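Local coordinates for protein arabinan endo-1,5-alpha-l-arabinosidase A (Cellvibrio cellulosa, PDB 1GYH) that hydrolyses the alpha-1,5-linked arabinofuranosyl backbone of plant cell-wall arabinan, releasing almost exclusively arabinotriose, at residues Ile30-Ser33 with Trp39-Ser42; Leu78-Ser83 with Trp109-Ile114. All blocks are in the same frame, centred on the assembly; numbering follows the deposited sequence.

Contact 1. Residues Ile30-Ser33 with Trp39-Ser42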
ATOM      1  N   ILE A  30       0.929  11.546  -9.250  1.00 13.34           N
ATOM      2  CA  ILE A  30       2.393  11.493  -9.074  1.00 12.66           C
ATOM      3  C   ILE A  30       2.973  12.883  -8.750  1.00 13.16           C
ATOM      4  O   ILE A  30       2.700  13.841  -9.456  1.00 12.91           O
ATOM      5  CB  ILE A  30       3.099  10.941 -10.302  1.00 12.43           C
ATOM      6  CG1 ILE A  30       2.409   9.682 -10.844  1.00 13.22           C
ATOM      7  CG2 ILE A  30       4.640  10.664  -9.944  1.00 11.88           C
ATOM      8  CD1 ILE A  30       3.007   9.149 -12.247  1.00 13.12           C
ATOM      9  N   TYR A  31       3.772  12.952  -7.663  1.00 13.19           N
ATOM     10  CA  TYR A  31       4.555  14.121  -7.297  1.00 13.03           C
ATOM     11  C   TYR A  31       6.060  13.830  -7.307  1.00 13.18           C
ATOM     12  O   TYR A  31       6.470  12.676  -7.189  1.00 11.86           O
ATOM     13  CB  TYR A  31       4.214  14.588  -5.903  1.00 12.79           C
ATOM     14  CG  TYR A  31       2.764  14.855  -5.663  1.00 12.94           C
ATOM     15  CD1 TYR A  31       1.921  13.826  -5.279  1.00 14.60           C
ATOM     16  CD2 TYR A  31       2.234  16.142  -5.827  1.00 14.62           C
ATOM     17  CE1 TYR A  31       0.575  14.056  -5.009  1.00 14.79           C
ATOM     18  CE2 TYR A  31       0.867  16.395  -5.561  1.00 15.66           C
ATOM     19  CZ  TYR A  31       0.050  15.350  -5.187  1.00 14.69           C
ATOM     20  OH  TYR A  31      -1.294  15.570  -4.935  1.00 18.40           O
ATOM     21  N   SER A  32       6.848  14.904  -7.385  1.00 13.78           N
ATOM     22  CA  SER A  32       8.331  14.838  -7.368  1.00 14.00           C
ATOM     23  C   SER A  32       8.965  15.822  -6.400  1.00 13.99           C
ATOM     24  O   SER A  32       8.402  16.857  -6.066  1.00 13.77           O
ATOM     25  CB  SER A  32       8.943  15.027  -8.758  1.00 13.87           C
ATOM     26  OG  SER A  32       8.750  16.339  -9.245  1.00 15.11           O
ATOM     27  N   SER A  33      10.172  15.519  -5.952  1.00 14.05           N
ATOM     28  CA  SER A  33      10.810  16.347  -4.951  1.00 13.83           C
ATOM     29  C   SER A  33      12.326  16.100  -4.890  1.00 14.55           C
ATOM     30  O   SER A  33      12.785  14.971  -5.085  1.00 14.16           O
ATOM     31  CB  SER A  33      10.181  16.077  -3.577  1.00 14.69           C
ATOM     32  OG  SER A  33      10.876  16.753  -2.551  1.00 12.44           O
ATOM     33  N   TRP A  39       7.156  19.252  -2.421  1.00 13.21           N
ATOM     34  CA  TRP A  39       6.663  18.395  -3.516  1.00 13.36           C
ATOM     35  C   TRP A  39       5.913  19.211  -4.557  1.00 14.17           C
ATOM     36  O   TRP A  39       5.060  20.021  -4.196  1.00 15.84           O
ATOM     37  CB  TRP A  39       5.705  17.310  -2.969  1.00 13.77           C
ATOM     38  CG  TRP A  39       6.333  16.289  -2.027  1.00 13.71           C
ATOM     39  CD1 TRP A  39       6.377  16.326  -0.656  1.00 13.80           C
ATOM     40  CD2 TRP A  39       6.998  15.084  -2.413  1.00 12.15           C
ATOM     41  NE1 TRP A  39       7.034  15.220  -0.183  1.00 14.51           N
ATOM     42  CE2 TRP A  39       7.439  14.449  -1.238  1.00 12.65           C
ATOM     43  CE3 TRP A  39       7.276  14.478  -3.642  1.00 12.21           C
ATOM     44  CZ2 TRP A  39       8.142  13.248  -1.259  1.00 12.58           C
ATOM     45  CZ3 TRP A  39       7.967  13.278  -3.661  1.00 11.73           C
ATOM     46  CH2 TRP A  39       8.396  12.684  -2.484  1.00 11.28           C
ATOM     47  N   ARG A  40       6.223  19.003  -5.839  1.00 15.06           N
ATOM     48  CA  ARG A  40       5.416  19.536  -6.952  1.00 15.51           C
ATOM     49  C   ARG A  40       4.655  18.441  -7.693  1.00 14.68           C
ATOM     50  O   ARG A  40       5.113  17.294  -7.828  1.00 13.34           O
ATOM     51  CB  ARG A  40       6.274  20.263  -7.961  1.00 17.55           C
ATOM     52  CG  ARG A  40       7.583  19.540  -8.294  1.00 23.64           C
ATOM     53  CD  ARG A  40       8.185  19.968  -9.651  1.00 31.78           C
ATOM     54  NE  ARG A  40       7.713  21.331  -9.794  1.00 36.17           N
ATOM     55  CZ  ARG A  40       8.247  22.400  -9.204  1.00 39.70           C
ATOM     56  NH1 ARG A  40       9.399  22.341  -8.521  1.00 41.34           N
ATOM     57  NH2 ARG A  40       7.625  23.556  -9.339  1.00 41.49           N
ATOM     58  N   TYR A  41       3.500  18.799  -8.230  1.00 14.39           N
ATOM     59  CA  TYR A  41       2.754  17.864  -9.088  1.00 13.91           C
ATOM     60  C   TYR A  41       3.608  17.485 -10.283  1.00 12.58           C
ATOM     61  O   TYR A  41       4.203  18.341 -10.909  1.00 11.38           O
ATOM     62  CB  TYR A  41       1.477  18.524  -9.608  1.00 14.48           C
ATOM     63  CG  TYR A  41       0.680  17.668 -10.566  1.00 13.74           C
ATOM     64  CD1 TYR A  41      -0.077  16.594 -10.103  1.00 16.74           C
ATOM     65  CD2 TYR A  41       0.652  17.945 -11.913  1.00 15.33           C
ATOM     66  CE1 TYR A  41      -0.833  15.809 -10.984  1.00 16.20           C
ATOM     67  CE2 TYR A  41      -0.110  17.175 -12.793  1.00 15.64           C
ATOM     68  CZ  TYR A  41      -0.847  16.116 -12.321  1.00 15.00           C
ATOM     69  OH  TYR A  41      -1.597  15.360 -13.194  1.00 17.15           O
ATOM     70  N   SER A  42       3.678  16.204 -10.577  1.00 11.79           N
ATOM     71  CA  SER A  42       4.454  15.703 -11.723  1.00 12.00           C
ATOM     72  C   SER A  42       3.556  15.292 -12.902  1.00 11.46           C
ATOM     73  O   SER A  42       3.751  15.775 -14.018  1.00 11.82           O
ATOM     74  CB  SER A  42       5.348  14.495 -11.318  1.00 11.07           C
ATOM     75  OG  SER A  42       6.211  14.128 -12.408  1.00 11.87           O
TER
HETATM   76  O   HOH W   1       8.316  15.989 -12.107  1.00 28.51           O
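Ser33 presses its CB onto one face of the Trp39 indole, 3.5 Å from the centroid of the six-membered ring, a CH-pi contact set off toward the rim. Trp39 reaches it because CG stands anti to its own carbonyl carbon (chi1 -65°), which carries the indole over the facing strand. Tyr31 CB also packs against the indole, 3.8 Å from Trp39 CE3, and both aromatic residues are buried. Ser33 OG points off to the turn, where it bonds to Asn38 O and Asp35 N.

Between these side chains the backbones pair as the antiparallel strands of a beta hairpin. Ser32 and Arg40 form a hydrogen-bonded pair, Ser32 N to Arg40 O at 3.0 Å and Arg40 N to Ser32 O at 3.1 Å. Ser42 N then bonds Ile30 O at 2.8 Å, bracketing the non-hydrogen-bonded pair Tyr31-Tyr41, whose side chains diverge.

The Ser32-Arg40 face is looser and wetter. Ser32 OG touches the aliphatic part of Arg40, 3.5 Å from CG, before the exposed arginine chain bends at chi3. A water joins Ser32 OG (2.9 Å) to Ser42 OG (2.8 Å), linking two hydroxyls that do not bond each other directly.

In the first sheet of this five-bladed propeller, strand 18-23 flanks 29-33, with Leu21 against both Tyr31 and Trp39, while C-terminal strand 315-316 runs parallel to 38-44 on its other side and sets Arg316 against Tyr31 and Tyr41.

Contact 2. Residues Leu78-Ser83 with Trp109-Ile114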
ATOM      1  N   LEU A  78       4.330   0.139 -11.832  1.00 13.60           N
ATOM      2  CA  LEU A  78       3.351   0.812 -11.008  1.00 12.66           C
ATOM      3  C   LEU A  78       2.081  -0.047 -11.006  1.00 13.58           C
ATOM      4  O   LEU A  78       1.363  -0.100 -11.998  1.00 13.11           O
ATOM      5  CB  LEU A  78       3.077   2.200 -11.578  1.00 14.00           C
ATOM      6  CG  LEU A  78       1.923   2.986 -10.929  1.00 13.52           C
ATOM      7  CD1 LEU A  78       2.257   3.183  -9.425  1.00 16.68           C
ATOM      8  CD2 LEU A  78       1.638   4.340 -11.584  1.00 15.45           C
ATOM      9  N   TYR A  79       1.842  -0.715  -9.891  1.00 14.26           N
ATOM     10  CA  TYR A  79       0.633  -1.494  -9.638  1.00 14.98           C
ATOM     11  C   TYR A  79      -0.456  -0.569  -9.099  1.00 14.61           C
ATOM     12  O   TYR A  79      -0.155   0.399  -8.434  1.00 14.67           O
ATOM     13  CB  TYR A  79       0.919  -2.642  -8.664  1.00 14.73           C
ATOM     14  CG  TYR A  79       1.969  -3.570  -9.220  1.00 15.18           C
ATOM     15  CD1 TYR A  79       3.348  -3.265  -9.095  1.00 13.20           C
ATOM     16  CD2 TYR A  79       1.609  -4.716  -9.922  1.00 13.87           C
ATOM     17  CE1 TYR A  79       4.308  -4.113  -9.645  1.00 14.50           C
ATOM     18  CE2 TYR A  79       2.563  -5.549 -10.485  1.00 15.07           C
ATOM     19  CZ  TYR A  79       3.903  -5.262 -10.321  1.00 14.55           C
ATOM     20  OH  TYR A  79       4.817  -6.088 -10.891  1.00 15.31           O
ATOM     21  N   TYR A  80      -1.726  -0.866  -9.419  1.00 13.60           N
ATOM     22  CA  TYR A  80      -2.834   0.039  -9.111  1.00 14.12           C
ATOM     23  C   TYR A  80      -4.113  -0.810  -9.030  1.00 13.53           C
ATOM     24  O   TYR A  80      -4.159  -1.917  -9.587  1.00 13.07           O
ATOM     25  CB  TYR A  80      -2.967   1.163 -10.187  1.00 12.64           C
ATOM     26  CG  TYR A  80      -3.234   0.640 -11.601  1.00 12.81           C
ATOM     27  CD1 TYR A  80      -4.534   0.331 -12.004  1.00 13.23           C
ATOM     28  CD2 TYR A  80      -2.178   0.364 -12.498  1.00 12.15           C
ATOM     29  CE1 TYR A  80      -4.804  -0.185 -13.256  1.00 14.51           C
ATOM     30  CE2 TYR A  80      -2.418  -0.170 -13.764  1.00 12.83           C
ATOM     31  CZ  TYR A  80      -3.756  -0.445 -14.148  1.00 14.76           C
ATOM     32  OH  TYR A  80      -4.073  -0.965 -15.384  1.00 13.79           O
ATOM     33  N   SER A  81      -5.127  -0.283  -8.328  1.00 13.66           N
ATOM     34  CA  SER A  81      -6.380  -1.008  -8.047  1.00 12.93           C
ATOM     35  C   SER A  81      -7.572  -0.284  -8.709  1.00 12.98           C
ATOM     36  O   SER A  81      -7.700   0.933  -8.620  1.00 13.25           O
ATOM     37  CB  SER A  81      -6.626  -1.123  -6.528  1.00 12.94           C
ATOM     38  OG  SER A  81      -5.430  -1.463  -5.815  1.00 14.05           O
ATOM     39  N   VAL A  82      -8.397  -1.057  -9.396  1.00 12.77           N
ATOM     40  CA  VAL A  82      -9.733  -0.634  -9.899  1.00 12.75           C
ATOM     41  C   VAL A  82     -10.782  -1.331  -9.020  1.00 13.47           C
ATOM     42  O   VAL A  82     -10.777  -2.545  -8.853  1.00 13.25           O
ATOM     43  CB  VAL A  82      -9.889  -1.057 -11.357  1.00 11.65           C
ATOM     44  CG1 VAL A  82     -11.351  -0.939 -11.809  1.00 13.71           C
ATOM     45  CG2 VAL A  82      -8.985  -0.238 -12.273  1.00 10.85           C
ATOM     46  N   SER A  83     -11.695  -0.570  -8.437  1.00 13.64           N
ATOM     47  CA  SER A  83     -12.657  -1.152  -7.518  1.00 14.13           C
ATOM     48  C   SER A  83     -13.963  -0.366  -7.441  1.00 14.32           C
ATOM     49  O   SER A  83     -14.226   0.513  -8.269  1.00 12.39           O
ATOM     50  CB  SER A  83     -12.017  -1.246  -6.128  1.00 15.14           C
ATOM     51  OG  SER A  83     -12.733  -2.122  -5.264  1.00 14.84           O
ATOM     52  N   TRP A 109       3.994   5.802 -19.815  1.00 12.42           N
ATOM     53  CA  TRP A 109       3.342   4.692 -19.144  1.00 12.11           C
ATOM     54  C   TRP A 109       2.593   3.769 -20.113  1.00 13.79           C
ATOM     55  O   TRP A 109       1.754   4.221 -20.907  1.00 13.10           O
ATOM     56  CB  TRP A 109       2.373   5.211 -18.060  1.00 12.40           C
ATOM     57  CG  TRP A 109       3.043   5.879 -16.915  1.00 12.24           C
ATOM     58  CD1 TRP A 109       3.144   7.221 -16.699  1.00 14.80           C
ATOM     59  CD2 TRP A 109       3.744   5.252 -15.848  1.00 12.65           C
ATOM     60  NE1 TRP A 109       3.862   7.463 -15.555  1.00 12.42           N
ATOM     61  CE2 TRP A 109       4.234   6.270 -15.009  1.00 13.76           C
ATOM     62  CE3 TRP A 109       4.013   3.919 -15.508  1.00 14.41           C
ATOM     63  CZ2 TRP A 109       5.003   6.009 -13.863  1.00 13.80           C
ATOM     64  CZ3 TRP A 109       4.789   3.651 -14.332  1.00 13.59           C
ATOM     65  CH2 TRP A 109       5.242   4.698 -13.532  1.00 15.14           C
ATOM     66  N   GLU A 110       2.901   2.469 -20.038  1.00 14.38           N
ATOM     67  CA  GLU A 110       2.322   1.459 -20.901  1.00 14.60           C
ATOM     68  C   GLU A 110       1.613   0.407 -20.072  1.00 13.97           C
ATOM     69  O   GLU A 110       2.230  -0.361 -19.335  1.00 13.55           O
ATOM     70  CB  GLU A 110       3.403   0.834 -21.805  1.00 15.33           C
ATOM     71  CG  GLU A 110       4.226   1.892 -22.535  1.00 16.93           C
ATOM     72  CD  GLU A 110       5.116   1.355 -23.637  1.00 18.16           C
ATOM     73  OE1 GLU A 110       5.206   0.120 -23.826  1.00 20.74           O
ATOM     74  OE2 GLU A 110       5.720   2.190 -24.326  1.00 17.75           O
ATOM     75  N   ASP A 111       0.293   0.347 -20.204  1.00 13.02           N
ATOM     76  CA  ASP A 111      -0.508  -0.568 -19.377  1.00 13.81           C
ATOM     77  C   ASP A 111      -0.321  -1.991 -19.878  1.00 12.90           C
ATOM     78  O   ASP A 111      -0.325  -2.233 -21.071  1.00 11.54           O
ATOM     79  CB  ASP A 111      -1.999  -0.200 -19.445  1.00 14.43           C
ATOM     80  CG  ASP A 111      -2.835  -0.942 -18.432  1.00 14.51           C
ATOM     81  OD1 ASP A 111      -2.330  -1.270 -17.321  1.00 15.84           O
ATOM     82  OD2 ASP A 111      -4.026  -1.224 -18.651  1.00 14.47           O
ATOM     83  N   LYS A 112      -0.189  -2.913 -18.946  1.00 12.20           N
ATOM     84  CA  LYS A 112      -0.016  -4.319 -19.216  1.00 12.90           C
ATOM     85  C   LYS A 112      -1.253  -5.137 -18.798  1.00 13.45           C
ATOM     86  O   LYS A 112      -1.285  -6.364 -18.966  1.00 12.49           O
ATOM     87  CB  LYS A 112       1.256  -4.804 -18.481  1.00 14.09           C
ATOM     88  CG  LYS A 112       2.535  -3.980 -18.824  1.00 12.93           C
ATOM     89  CD  LYS A 112       2.879  -4.030 -20.283  1.00 16.38           C
ATOM     90  CE  LYS A 112       4.103  -3.197 -20.616  1.00 17.18           C
ATOM     91  NZ  LYS A 112       4.512  -3.335 -22.027  1.00 18.94           N
ATOM     92  N   GLY A 113      -2.282  -4.457 -18.253  1.00 13.72           N
ATOM     93  CA  GLY A 113      -3.554  -5.105 -17.923  1.00 13.43           C
ATOM     94  C   GLY A 113      -3.651  -5.730 -16.524  1.00 13.38           C
ATOM     95  O   GLY A 113      -2.923  -5.376 -15.574  1.00 12.65           O
ATOM     96  N   ILE A 114      -4.578  -6.675 -16.398  1.00 12.93           N
ATOM     97  CA  ILE A 114      -4.975  -7.219 -15.140  1.00 13.02           C
ATOM     98  C   ILE A 114      -4.033  -8.319 -14.665  1.00 12.08           C
ATOM     99  O   ILE A 114      -3.848  -9.327 -15.343  1.00 11.99           O
ATOM    100  CB  ILE A 114      -6.424  -7.776 -15.225  1.00 13.10           C
ATOM    101  CG1 ILE A 114      -7.412  -6.611 -15.518  1.00 15.04           C
ATOM    102  CG2 ILE A 114      -6.755  -8.534 -13.970  1.00 14.62           C
ATOM    103  CD1 ILE A 114      -8.807  -7.120 -15.881  1.00 16.39           C
TER
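Trp109, Leu78 and Tyr80 bury the most surface here, in two separate touches between strands whose backbones stay well apart: even the nearest CA atoms, those of Leu78 and Trp109, are 9.0 Å from each other. Leu78 meets the benzene end of the indole, its CB 3.6 Å from Trp109 CZ3. Leu78 CD2 stands over one face of the Trp109 six-membered ring, 4.3 Å from its centroid and displaced toward the rim. The two side chains cross at about a right angle. Trp109 NE1 lies at the far side of the indole and bonds to Tyr107 OH, while Thr95 and Asn97 of the intervening strand also touch the ring.

That spacing follows from the blade architecture of the beta-propeller. Strands 75-82 and 110-118 belong to one antiparallel sheet with 90-97 between them, so these side chains meet across the width of the middle strand. Strand 110-118 is one edge strand of the sheet, with 25-26 at the other edge.

Tyr80 makes the second bridge. Its CG sits between the backbone N and the carbonyl carbon (chi1 60°), and the ring extends toward the outer strand until Tyr80 OH donates to Asp111 OD1 at 2.6 Å. The carboxylate oxygen lies at the ring edge, in the ring plane, and receives the hydroxyl on its syn side, 35° out of the carboxylate plane; ring and carboxylate are turned 47° apart. Gly113 N adds a weak bond to Asp111 OD1 at 3.3 Å, and Trp52 NE1 binds OD2, so both oxygens have partners and the carboxylate's rotation is restrained. Phe46 meets the Tyr80 ring edge-to-face.

Overall arrangement
Contact 1 precedes contact 2 along the chain, and the two lie in the first and second blade sheets, their centres 20 Å apart. They nevertheless touch: Ile30 CD1 of contact 1 packs 3.8 Å from Trp109 NE1 of contact 2, joining the hairpin of one blade to the next blade. Contact 1 comes nearer to the probable substrate site. The side chain of Tyr31 is about 5 Å from that of Asp6, a probable substrate-binding residue, whereas the side chain of Tyr80 is about 10 Å from that of Asp9, the probable proton acceptor. Neither contact includes a residue assigned to catalysis.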